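Methyltransferase (Bacteroides thetaiotaomicron, PDB 3FQ6) is a domain of a probable S-adenosylmethionine-dependent methyltransferase of the tetrapyrrole methylase family, whose own substrate is not established. Local coordinates at residues 68-73 and 108-113; 19-24 and 40-45; 23-28 and 47-52. All coordinates share one frame; numbering follows the deposited sequence.

Contact 1 of 3, residues 68-73 and 108-113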
loop_
_atom_site.group_PDB
_atom_site.type_symbol
_atom_site.label_atom_id
_atom_site.label_comp_id
_atom_site.label_asym_id
_atom_site.label_seq_id
_atom_site.Cartn_x
_atom_site.Cartn_y
_atom_site.Cartn_z
ATOM N N THR A 68 -10.982 -4.839 -5.955
ATOM C CA THR A 68 -9.888 -5.573 -6.618
ATOM C C THR A 68 -9.206 -4.827 -7.765
ATOM O O THR A 68 -8.051 -5.123 -8.092
ATOM C CB THR A 68 -10.305 -6.976 -7.156
ATOM O OG1 THR A 68 -11.349 -6.834 -8.136
ATOM C CG2 THR A 68 -10.764 -7.895 -6.021
ATOM N N GLU A 69 -9.889 -3.883 -8.393
ATOM C CA GLU A 69 -9.231 -3.144 -9.470
ATOM C C GLU A 69 -8.487 -1.889 -9.008
ATOM O O GLU A 69 -7.886 -1.188 -9.824
ATOM C CB GLU A 69 -10.220 -2.831 -10.588
ATOM C CG GLU A 69 -10.704 -4.085 -11.315
ATOM C CD GLU A 69 -9.542 -4.867 -11.961
ATOM O OE1 GLU A 69 -9.086 -5.897 -11.388
ATOM O OE2 GLU A 69 -9.067 -4.430 -13.035
ATOM N N ARG A 70 -8.490 -1.613 -7.714
ATOM C CA ARG A 70 -7.844 -0.405 -7.258
ATOM C C ARG A 70 -6.349 -0.484 -7.590
ATOM O O ARG A 70 -5.721 -1.522 -7.414
ATOM C CB ARG A 70 -8.077 -0.175 -5.761
ATOM C CG ARG A 70 -7.671 1.247 -5.287
ATOM C CD ARG A 70 -8.600 2.404 -5.791
ATOM N NE ARG A 70 -9.892 2.326 -5.130
ATOM C CZ ARG A 70 -10.225 2.922 -3.988
ATOM N NH1 ARG A 70 -11.430 2.691 -3.499
ATOM N NH2 ARG A 70 -9.384 3.738 -3.340
ATOM N N GLN A 71 -5.789 0.602 -8.100
ATOM C CA GLN A 71 -4.389 0.627 -8.433
ATOM C C GLN A 71 -3.575 0.899 -7.164
ATOM O O GLN A 71 -3.991 1.687 -6.277
ATOM C CB GLN A 71 -4.114 1.675 -9.516
ATOM C CG GLN A 71 -4.481 1.214 -10.916
ATOM C CD GLN A 71 -3.561 0.108 -11.431
ATOM O OE1 GLN A 71 -2.328 0.183 -11.290
ATOM N NE2 GLN A 71 -4.154 -0.926 -12.025
ATOM N N ALA A 72 -2.438 0.225 -7.070
ATOM C CA ALA A 72 -1.469 0.480 -6.021
ATOM C C ALA A 72 -0.037 0.152 -6.452
ATOM O O ALA A 72 0.196 -0.499 -7.489
ATOM C CB ALA A 72 -1.849 -0.282 -4.706
ATOM N N THR A 73 0.919 0.630 -5.662
ATOM C CA THR A 73 2.306 0.155 -5.776
ATOM C C THR A 73 2.859 -0.278 -4.429
ATOM O O THR A 73 2.417 0.223 -3.337
ATOM C CB THR A 73 3.253 1.214 -6.398
ATOM O OG1 THR A 73 3.553 2.190 -5.409
ATOM C CG2 THR A 73 2.624 1.909 -7.589
ATOM N N ILE A 108 3.325 1.065 0.704
ATOM C CA ILE A 108 2.215 0.907 -0.229
ATOM C C ILE A 108 1.653 2.321 -0.561
ATOM O O ILE A 108 1.422 3.139 0.332
ATOM C CB ILE A 108 1.086 0.003 0.353
ATOM C CG1 ILE A 108 1.644 -1.281 0.988
ATOM C CG2 ILE A 108 -0.000 -0.348 -0.700
ATOM C CD1 ILE A 108 0.686 -1.878 2.078
ATOM N N VAL A 109 1.482 2.596 -1.852
ATOM C CA VAL A 109 0.885 3.811 -2.333
ATOM C C VAL A 109 -0.401 3.349 -3.016
ATOM O O VAL A 109 -0.364 2.541 -3.952
ATOM C CB VAL A 109 1.822 4.603 -3.308
ATOM C CG1 VAL A 109 1.132 5.838 -3.823
ATOM C CG2 VAL A 109 3.134 5.027 -2.613
ATOM N N LEU A 110 -1.535 3.836 -2.513
ATOM C CA LEU A 110 -2.849 3.366 -2.941
ATOM C C LEU A 110 -3.682 4.471 -3.621
ATOM O O LEU A 110 -3.903 5.534 -3.038
ATOM C CB LEU A 110 -3.580 2.766 -1.718
ATOM C CG LEU A 110 -5.030 2.264 -1.908
ATOM C CD1 LEU A 110 -5.111 0.997 -2.736
ATOM C CD2 LEU A 110 -5.686 2.065 -0.541
ATOM N N ALA A 111 -4.117 4.237 -4.856
ATOM C CA ALA A 111 -5.065 5.157 -5.529
ATOM C C ALA A 111 -6.305 5.489 -4.663
ATOM O O ALA A 111 -6.856 4.602 -3.948
ATOM C CB ALA A 111 -5.517 4.594 -6.862
ATOM N N GLY A 112 -6.749 6.746 -4.732
ATOM C CA GLY A 112 -7.986 7.108 -4.083
ATOM C C GLY A 112 -9.208 6.645 -4.856
ATOM O O GLY A 112 -9.115 6.082 -5.945
ATOM N N ILE A 113 -10.366 6.884 -4.277
ATOM C CA ILE A 113 -11.624 6.605 -4.942
ATOM C C ILE A 113 -11.624 7.211 -6.349
ATOM O O ILE A 113 -11.162 8.336 -6.576
ATOM C CB ILE A 113 -12.805 7.134 -4.100
ATOM C CG1 ILE A 113 -13.255 6.078 -3.097
ATOM C CG2 ILE A 113 -13.947 7.604 -4.982
ATOM C CD1 ILE A 113 -14.300 5.042 -3.615
#

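Contact 2 of 3, residues 19-24 and 40-45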
loop_
_atom_site.group_PDB
_atom_site.type_symbol
_atom_site.label_atom_id
_atom_site.label_comp_id
_atom_site.label_asym_id
_atom_site.label_seq_id
_atom_site.Cartn_x
_atom_site.Cartn_y
_atom_site.Cartn_z
ATOM N N LYS A 19 -2.131 16.043 -3.965
ATOM C CA LYS A 19 -2.582 15.897 -2.586
ATOM C C LYS A 19 -2.476 14.453 -2.253
ATOM O O LYS A 19 -2.484 13.614 -3.141
ATOM C CB LYS A 19 -4.038 16.314 -2.396
ATOM C CG LYS A 19 -4.504 17.433 -3.271
ATOM C CD LYS A 19 -5.932 17.170 -3.709
ATOM C CE LYS A 19 -6.917 18.004 -2.942
ATOM N NZ LYS A 19 -6.678 19.422 -3.287
ATOM N N PHE A 20 -2.366 14.150 -0.974
ATOM C CA PHE A 20 -2.396 12.777 -0.568
ATOM C C PHE A 20 -2.597 12.731 0.917
ATOM O O PHE A 20 -2.518 13.767 1.604
ATOM C CB PHE A 20 -1.157 11.994 -1.033
ATOM C CG PHE A 20 0.122 12.468 -0.435
ATOM C CD1 PHE A 20 0.573 11.939 0.790
ATOM C CD2 PHE A 20 0.879 13.470 -1.075
ATOM C CE1 PHE A 20 1.766 12.384 1.381
ATOM C CE2 PHE A 20 2.081 13.942 -0.506
ATOM C CZ PHE A 20 2.536 13.399 0.725
ATOM N N CYS A 21 -2.926 11.532 1.388
ATOM C CA CYS A 21 -3.001 11.259 2.811
ATOM C C CYS A 21 -1.917 10.287 3.174
ATOM O O CYS A 21 -1.760 9.268 2.521
ATOM C CB CYS A 21 -4.343 10.620 3.156
ATOM S SG CYS A 21 -5.674 11.751 2.841
ATOM N N PHE A 22 -1.181 10.603 4.223
ATOM C CA PHE A 22 -0.244 9.668 4.812
ATOM C C PHE A 22 -0.855 8.982 6.066
ATOM O O PHE A 22 -1.152 9.627 7.131
ATOM C CB PHE A 22 1.076 10.378 5.133
ATOM C CG PHE A 22 2.093 9.502 5.799
ATOM C CD1 PHE A 22 2.982 8.772 5.046
ATOM C CD2 PHE A 22 2.154 9.410 7.192
ATOM C CE1 PHE A 22 3.911 7.940 5.660
ATOM C CE2 PHE A 22 3.083 8.593 7.828
ATOM C CZ PHE A 22 3.969 7.857 7.069
ATOM N N GLU A 23 -1.003 7.666 5.930
ATOM C CA GLU A 23 -1.592 6.817 6.967
ATOM C C GLU A 23 -0.589 6.157 7.939
ATOM O O GLU A 23 -0.933 5.949 9.097
ATOM C CB GLU A 23 -2.522 5.752 6.338
ATOM C CG GLU A 23 -3.229 4.847 7.375
ATOM C CD GLU A 23 -4.273 5.599 8.208
ATOM O OE1 GLU A 23 -4.462 5.295 9.424
ATOM O OE2 GLU A 23 -4.908 6.508 7.621
ATOM N N GLY A 24 0.622 5.830 7.479
ATOM C CA GLY A 24 1.592 5.017 8.242
ATOM C C GLY A 24 1.178 3.548 8.357
ATOM O O GLY A 24 0.603 2.968 7.440
ATOM N N ALA A 40 -12.018 4.004 2.897
ATOM C CA ALA A 40 -12.823 3.520 1.751
ATOM C C ALA A 40 -13.476 4.639 0.965
ATOM O O ALA A 40 -13.789 4.472 -0.222
ATOM C CB ALA A 40 -13.910 2.566 2.226
ATOM N N GLU A 41 -13.712 5.765 1.628
ATOM C CA GLU A 41 -14.353 6.904 0.968
ATOM C C GLU A 41 -13.357 7.910 0.370
ATOM O O GLU A 41 -13.742 8.795 -0.411
ATOM C CB GLU A 41 -15.326 7.611 1.928
ATOM C CG GLU A 41 -16.588 6.775 2.256
ATOM C CD GLU A 41 -17.369 6.345 0.992
ATOM O OE1 GLU A 41 -16.946 5.384 0.293
ATOM O OE2 GLU A 41 -18.409 6.971 0.703
ATOM N N GLU A 42 -12.081 7.748 0.728
ATOM C CA GLU A 42 -11.046 8.731 0.441
ATOM C C GLU A 42 -10.764 8.863 -1.059
ATOM O O GLU A 42 -10.519 7.864 -1.747
ATOM C CB GLU A 42 -9.776 8.337 1.192
ATOM C CG GLU A 42 -8.667 9.301 1.058
ATOM C CD GLU A 42 -9.134 10.656 1.357
ATOM O OE1 GLU A 42 -9.376 10.916 2.549
ATOM O OE2 GLU A 42 -9.303 11.454 0.410
ATOM N N HIS A 43 -10.809 10.095 -1.553
ATOM C CA HIS A 43 -10.521 10.363 -2.951
ATOM C C HIS A 43 -9.033 10.571 -3.204
ATOM O O HIS A 43 -8.580 10.351 -4.340
ATOM C CB HIS A 43 -11.320 11.558 -3.489
ATOM C CG HIS A 43 -12.746 11.232 -3.832
ATOM N ND1 HIS A 43 -13.705 10.955 -2.873
ATOM C CD2 HIS A 43 -13.382 11.154 -5.026
ATOM C CE1 HIS A 43 -14.866 10.719 -3.461
ATOM N NE2 HIS A 43 -14.700 10.839 -4.767
ATOM N N ARG A 44 -8.282 10.965 -2.168
ATOM C CA ARG A 44 -6.857 11.255 -2.333
ATOM C C ARG A 44 -6.027 9.995 -2.283
ATOM O O ARG A 44 -6.329 9.100 -1.538
ATOM C CB ARG A 44 -6.318 12.200 -1.259
ATOM C CG ARG A 44 -6.543 13.645 -1.527
ATOM C CD ARG A 44 -6.537 14.438 -0.225
ATOM N NE ARG A 44 -7.469 13.916 0.783
ATOM C CZ ARG A 44 -7.634 14.429 2.003
ATOM N NH1 ARG A 44 -8.501 13.889 2.837
ATOM N NH2 ARG A 44 -6.938 15.487 2.403
ATOM N N THR A 45 -4.952 9.965 -3.062
ATOM C CA THR A 45 -3.951 8.950 -2.970
ATOM C C THR A 45 -3.562 8.759 -1.487
ATOM O O THR A 45 -3.514 9.721 -0.724
ATOM C CB THR A 45 -2.768 9.345 -3.864
ATOM O OG1 THR A 45 -3.197 9.348 -5.236
ATOM C CG2 THR A 45 -1.609 8.368 -3.743
HETATM O O HOH W 1 -4.627 12.674 -4.330
#

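Contact 3 of 3, residues 23-28 and 47-52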
loop_
_atom_site.group_PDB
_atom_site.type_symbol
_atom_site.label_atom_id
_atom_site.label_comp_id
_atom_site.label_asym_id
_atom_site.label_seq_id
_atom_site.Cartn_x
_atom_site.Cartn_y
_atom_site.Cartn_z
ATOM N N GLU A 23 -1.003 7.666 5.930
ATOM C CA GLU A 23 -1.592 6.817 6.967
ATOM C C GLU A 23 -0.589 6.157 7.939
ATOM O O GLU A 23 -0.933 5.949 9.097
ATOM C CB GLU A 23 -2.522 5.752 6.338
ATOM C CG GLU A 23 -3.229 4.847 7.375
ATOM C CD GLU A 23 -4.273 5.599 8.208
ATOM O OE1 GLU A 23 -4.462 5.295 9.424
ATOM O OE2 GLU A 23 -4.908 6.508 7.621
ATOM N N GLY A 24 0.622 5.830 7.479
ATOM C CA GLY A 24 1.592 5.017 8.242
ATOM C C GLY A 24 1.178 3.548 8.357
ATOM O O GLY A 24 0.603 2.968 7.440
ATOM N N PHE A 25 1.515 2.937 9.485
ATOM C CA PHE A 25 0.982 1.625 9.840
ATOM C C PHE A 25 -0.476 1.712 10.296
ATOM O O PHE A 25 -0.830 2.493 11.183
ATOM C CB PHE A 25 1.808 0.968 10.963
ATOM C CG PHE A 25 3.215 0.584 10.557
ATOM C CD1 PHE A 25 3.464 -0.625 9.899
ATOM C CD2 PHE A 25 4.290 1.428 10.853
ATOM C CE1 PHE A 25 4.757 -0.990 9.539
ATOM C CE2 PHE A 25 5.593 1.069 10.516
ATOM C CZ PHE A 25 5.822 -0.148 9.852
ATOM N N LEU A 26 -1.323 0.905 9.683
ATOM C CA LEU A 26 -2.623 0.676 10.249
ATOM C C LEU A 26 -2.468 -0.040 11.605
ATOM O O LEU A 26 -1.543 -0.828 11.816
ATOM C CB LEU A 26 -3.475 -0.110 9.272
ATOM C CG LEU A 26 -3.950 0.792 8.126
ATOM C CD1 LEU A 26 -4.110 0.014 6.828
ATOM C CD2 LEU A 26 -5.269 1.514 8.514
ATOM N N PRO A 27 -3.351 0.266 12.552
ATOM C CA PRO A 27 -3.245 -0.506 13.789
ATOM C C PRO A 27 -3.565 -1.984 13.524
ATOM O O PRO A 27 -4.246 -2.312 12.543
ATOM C CB PRO A 27 -4.313 0.121 14.701
ATOM C CG PRO A 27 -4.848 1.329 13.960
ATOM C CD PRO A 27 -4.531 1.146 12.518
ATOM N N GLN A 28 -3.081 -2.860 14.401
ATOM C CA GLN A 28 -3.298 -4.319 14.295
ATOM C C GLN A 28 -4.743 -4.746 14.592
ATOM O O GLN A 28 -5.376 -5.481 13.817
ATOM C CB GLN A 28 -2.357 -5.053 15.274
ATOM C CG GLN A 28 -0.856 -4.677 15.179
ATOM C CD GLN A 28 -0.137 -5.372 14.008
ATOM O OE1 GLN A 28 0.821 -6.145 14.227
ATOM N NE2 GLN A 28 -0.608 -5.118 12.762
ATOM N N VAL A 47 -0.964 6.581 1.509
ATOM C CA VAL A 47 0.395 6.062 1.668
ATOM C C VAL A 47 0.522 5.332 2.987
ATOM O O VAL A 47 0.287 5.949 4.061
ATOM C CB VAL A 47 1.482 7.202 1.632
ATOM C CG1 VAL A 47 2.892 6.644 2.054
ATOM C CG2 VAL A 47 1.548 7.943 0.200
ATOM N N PHE A 48 0.901 4.039 2.917
ATOM C CA PHE A 48 1.034 3.184 4.120
ATOM C C PHE A 48 2.405 2.588 4.247
ATOM O O PHE A 48 3.099 2.357 3.241
ATOM C CB PHE A 48 0.044 2.002 4.153
ATOM C CG PHE A 48 -1.387 2.361 3.767
ATOM C CD1 PHE A 48 -2.357 2.552 4.750
ATOM C CD2 PHE A 48 -1.761 2.483 2.409
ATOM C CE1 PHE A 48 -3.691 2.886 4.393
ATOM C CE2 PHE A 48 -3.041 2.816 2.057
ATOM C CZ PHE A 48 -4.026 3.010 3.058
ATOM N N TYR A 49 2.771 2.326 5.503
ATOM C CA TYR A 49 3.857 1.431 5.806
ATOM C C TYR A 49 3.230 0.097 6.204
ATOM O O TYR A 49 2.208 0.069 6.895
ATOM C CB TYR A 49 4.684 1.963 6.985
ATOM C CG TYR A 49 5.455 3.271 6.746
ATOM C CD1 TYR A 49 5.867 3.658 5.469
ATOM C CD2 TYR A 49 5.805 4.074 7.813
ATOM C CE1 TYR A 49 6.586 4.842 5.275
ATOM C CE2 TYR A 49 6.515 5.242 7.642
ATOM C CZ TYR A 49 6.908 5.633 6.392
ATOM O OH TYR A 49 7.619 6.818 6.265
ATOM N N GLU A 50 3.854 -1.009 5.812
ATOM C CA GLU A 50 3.438 -2.306 6.320
ATOM C C GLU A 50 4.628 -3.230 6.598
ATOM O O GLU A 50 5.643 -3.204 5.899
ATOM C CB GLU A 50 2.463 -2.956 5.339
ATOM C CG GLU A 50 1.862 -4.280 5.792
ATOM C CD GLU A 50 1.270 -4.198 7.199
ATOM O OE1 GLU A 50 0.047 -4.003 7.266
ATOM O OE2 GLU A 50 2.009 -4.306 8.220
ATOM N N SER A 51 4.512 -4.056 7.627
ATOM C CA SER A 51 5.544 -5.057 7.864
ATOM C C SER A 51 5.449 -6.128 6.778
ATOM O O SER A 51 4.363 -6.375 6.222
ATOM C CB SER A 51 5.381 -5.703 9.208
ATOM O OG SER A 51 4.951 -7.024 8.991
ATOM N N PRO A 52 6.590 -6.755 6.457
ATOM C CA PRO A 52 6.570 -7.713 5.348
ATOM C C PRO A 52 5.711 -8.945 5.649
ATOM O O PRO A 52 4.971 -9.383 4.779
ATOM C CB PRO A 52 8.044 -8.065 5.146
ATOM C CG PRO A 52 8.703 -7.686 6.444
ATOM C CD PRO A 52 7.942 -6.540 6.999
#

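Contact 1 of 3, residues 68-73 and 108-113
Arg70 swings across the end of strand 105-110 and donates from NH2 to the carbonyl O of Ala111, 2.7 Å away. The bond is fairly straight (162° at the hydrogen), and the acceptor lies at the edge of the guanidinium, almost exactly in its plane. Over one face of the same group runs the backbone of Ile113, with Ile113 CA offset toward the rim. CG of Arg70 is anti to the backbone N (chi1 -168°), and bends at chi2 and chi3 fold the chain along the outgoing peptide from Ala111 to Ile113. The aliphatic part is used as well: Arg70 CG rests on Leu110 CD1 at 3.6 Å, the two side chains crossing at about a right angle. The guanidinium makes a further contact at NH1 of Arg70, which Ile113 CD1 approaches to 3.7 Å. That nitrogen also makes a weak hydrogen bond to Phe66 O, at the end of helix 55-66.

Further along, the two strands run antiparallel. Ala72 and Leu110 form a non-hydrogen-bonded pair, Leu110 CD1 lying 4.0 Å from Ala72 CB. The next pair, Thr73 and Val109, is hydrogen-bonded, with Thr73 N to Val109 O at 2.9 Å and Val109 N to Thr73 O at 3.0 Å. Their side chains lie side by side on the other face of the sheet, Thr73 OG1 against Val109 CB. A further backbone bond, Ala111 N to Gln71 O, carries the pairing one residue past the end of strand 105-110.

Helices 55-66 and 90-99 cover the face of Ala72 and Leu110, through Phe66, Leu90 and Leu93, whereas Ser13 touches both Thr73 and Val109 on the reverse. Strand 45-50 flanks strand 105-110 on its far edge, where Leu110 bonds through its backbone to Met46.

Contact 2 of 3, residues 19-24 and 40-45
Glu42, whose carboxylate borders Cys21 across the contact, has its OE2 gripped twice by Arg44. The backbone N of Arg44 donates to the anti lone pair of Glu42 OE2 at 2.8 Å, and Arg44 NE reaches the same oxygen at 3.1 Å from well above the carboxylate plane (57° out of it). Arg44 NH1 completes a side-on, two-nitrogen grip by bonding to Glu42 OE1. Fixed in this way, the guanidinium presents a face to Cys21: the sulfur sits over its centre, with SG 3.4 Å from Arg44 CZ. The thiol gets there because SG is anti to the carbonyl carbon (chi1 -65°), beside the backbone N.

These residues lie where the beta-alpha-beta crossover comes home. The chain leaves strand 20-24, passes through helix 32-39, and the loop carrying Glu42 and Arg44 delivers it into strand 45-50, parallel to the first. The junction is marked by a short, nearly straight backbone bond from Cys21 N to Thr45 O, 2.8 Å long with 168° at the hydrogen. Just before it a water bridges the two segments, donating to Lys19 O at 2.6 Å and accepting from Thr45 N at 3.0 Å.

On the outer side the aliphatic chains of Lys19 and Arg44 cross at about a right angle, Lys19 CB lying 3.8 Å from Arg44 CG. Thr45 is buried instead: its OG1 hydrogen-bonds to Pro16 O, and both Thr45 and Phe20 pack on Leu10 of helix 6-12.

Contact 3 of 3, residues 23-28 and 47-52
Phe25 lays one ring face over the CB of Tyr49, a CH-pi contact in which Tyr49 CB stands 3.7 Å from the centroid of the Phe25 ring, close to its normal. The Tyr49 ring then turns its edge toward that same face, an offset edge-to-face pair with planes at 65°. At the rim of the Phe25 ring, near its plane, Ser51 N approaches CE1 to 3.6 Å.

A second cluster gathers on Phe48. Leu26 CD1 lies 3.7 Å from Phe48 CD1, and Glu23, with CG anti to its backbone N (chi1 -178°), sets Glu23 CG 3.6 Å from the same Phe48 CD1.

Between the clusters the backbones are hydrogen-bonded. Glu23 N donates to Val47 O at 2.8 Å; Tyr49 N reaches Gly24 O at 3.0 Å, but from 72° out of the carbonyl plane. Gly24 has a positive phi, and its carbonyl is thus met from above rather than on a lone pair.

Farther out, Arg35 forms a salt bridge with Glu23 OE2, and Phe22 meets the Tyr49 ring edge-to-face. Glu50 OE2 accepts from Ser51 N at 2.6 Å and pairs with Arg54, while Leu39 of helix 32-39 packs on Phe48 and Glu23. Two adjacent parallel strands, 20-24 and 45-50, joined through that helix constitute a classic beta-alpha-beta unit.

How the contacts relate
All three contacts reach one mixed five-stranded sheet, ordered 20-24, 45-50, 105-110, 71-77, 83-87, as in the second domain of tetrapyrrole methylases. Contacts 2 and 3 share Glu23 and Gly24 and join the entry and exit ends of the same two parallel strands, their centres about 13 Å apart. Contact 1 comes later in the chain, pairing strand 71-77 with the final strand; its centre lies about 10 Å from that of contact 2 and about 14 Å from that of contact 3. Strand 105-110 links early and late parts within the sheet, Ile108 O meeting Phe48 N; past this strand, Ile113 N meets Glu42 O in the loop before strand 45-50.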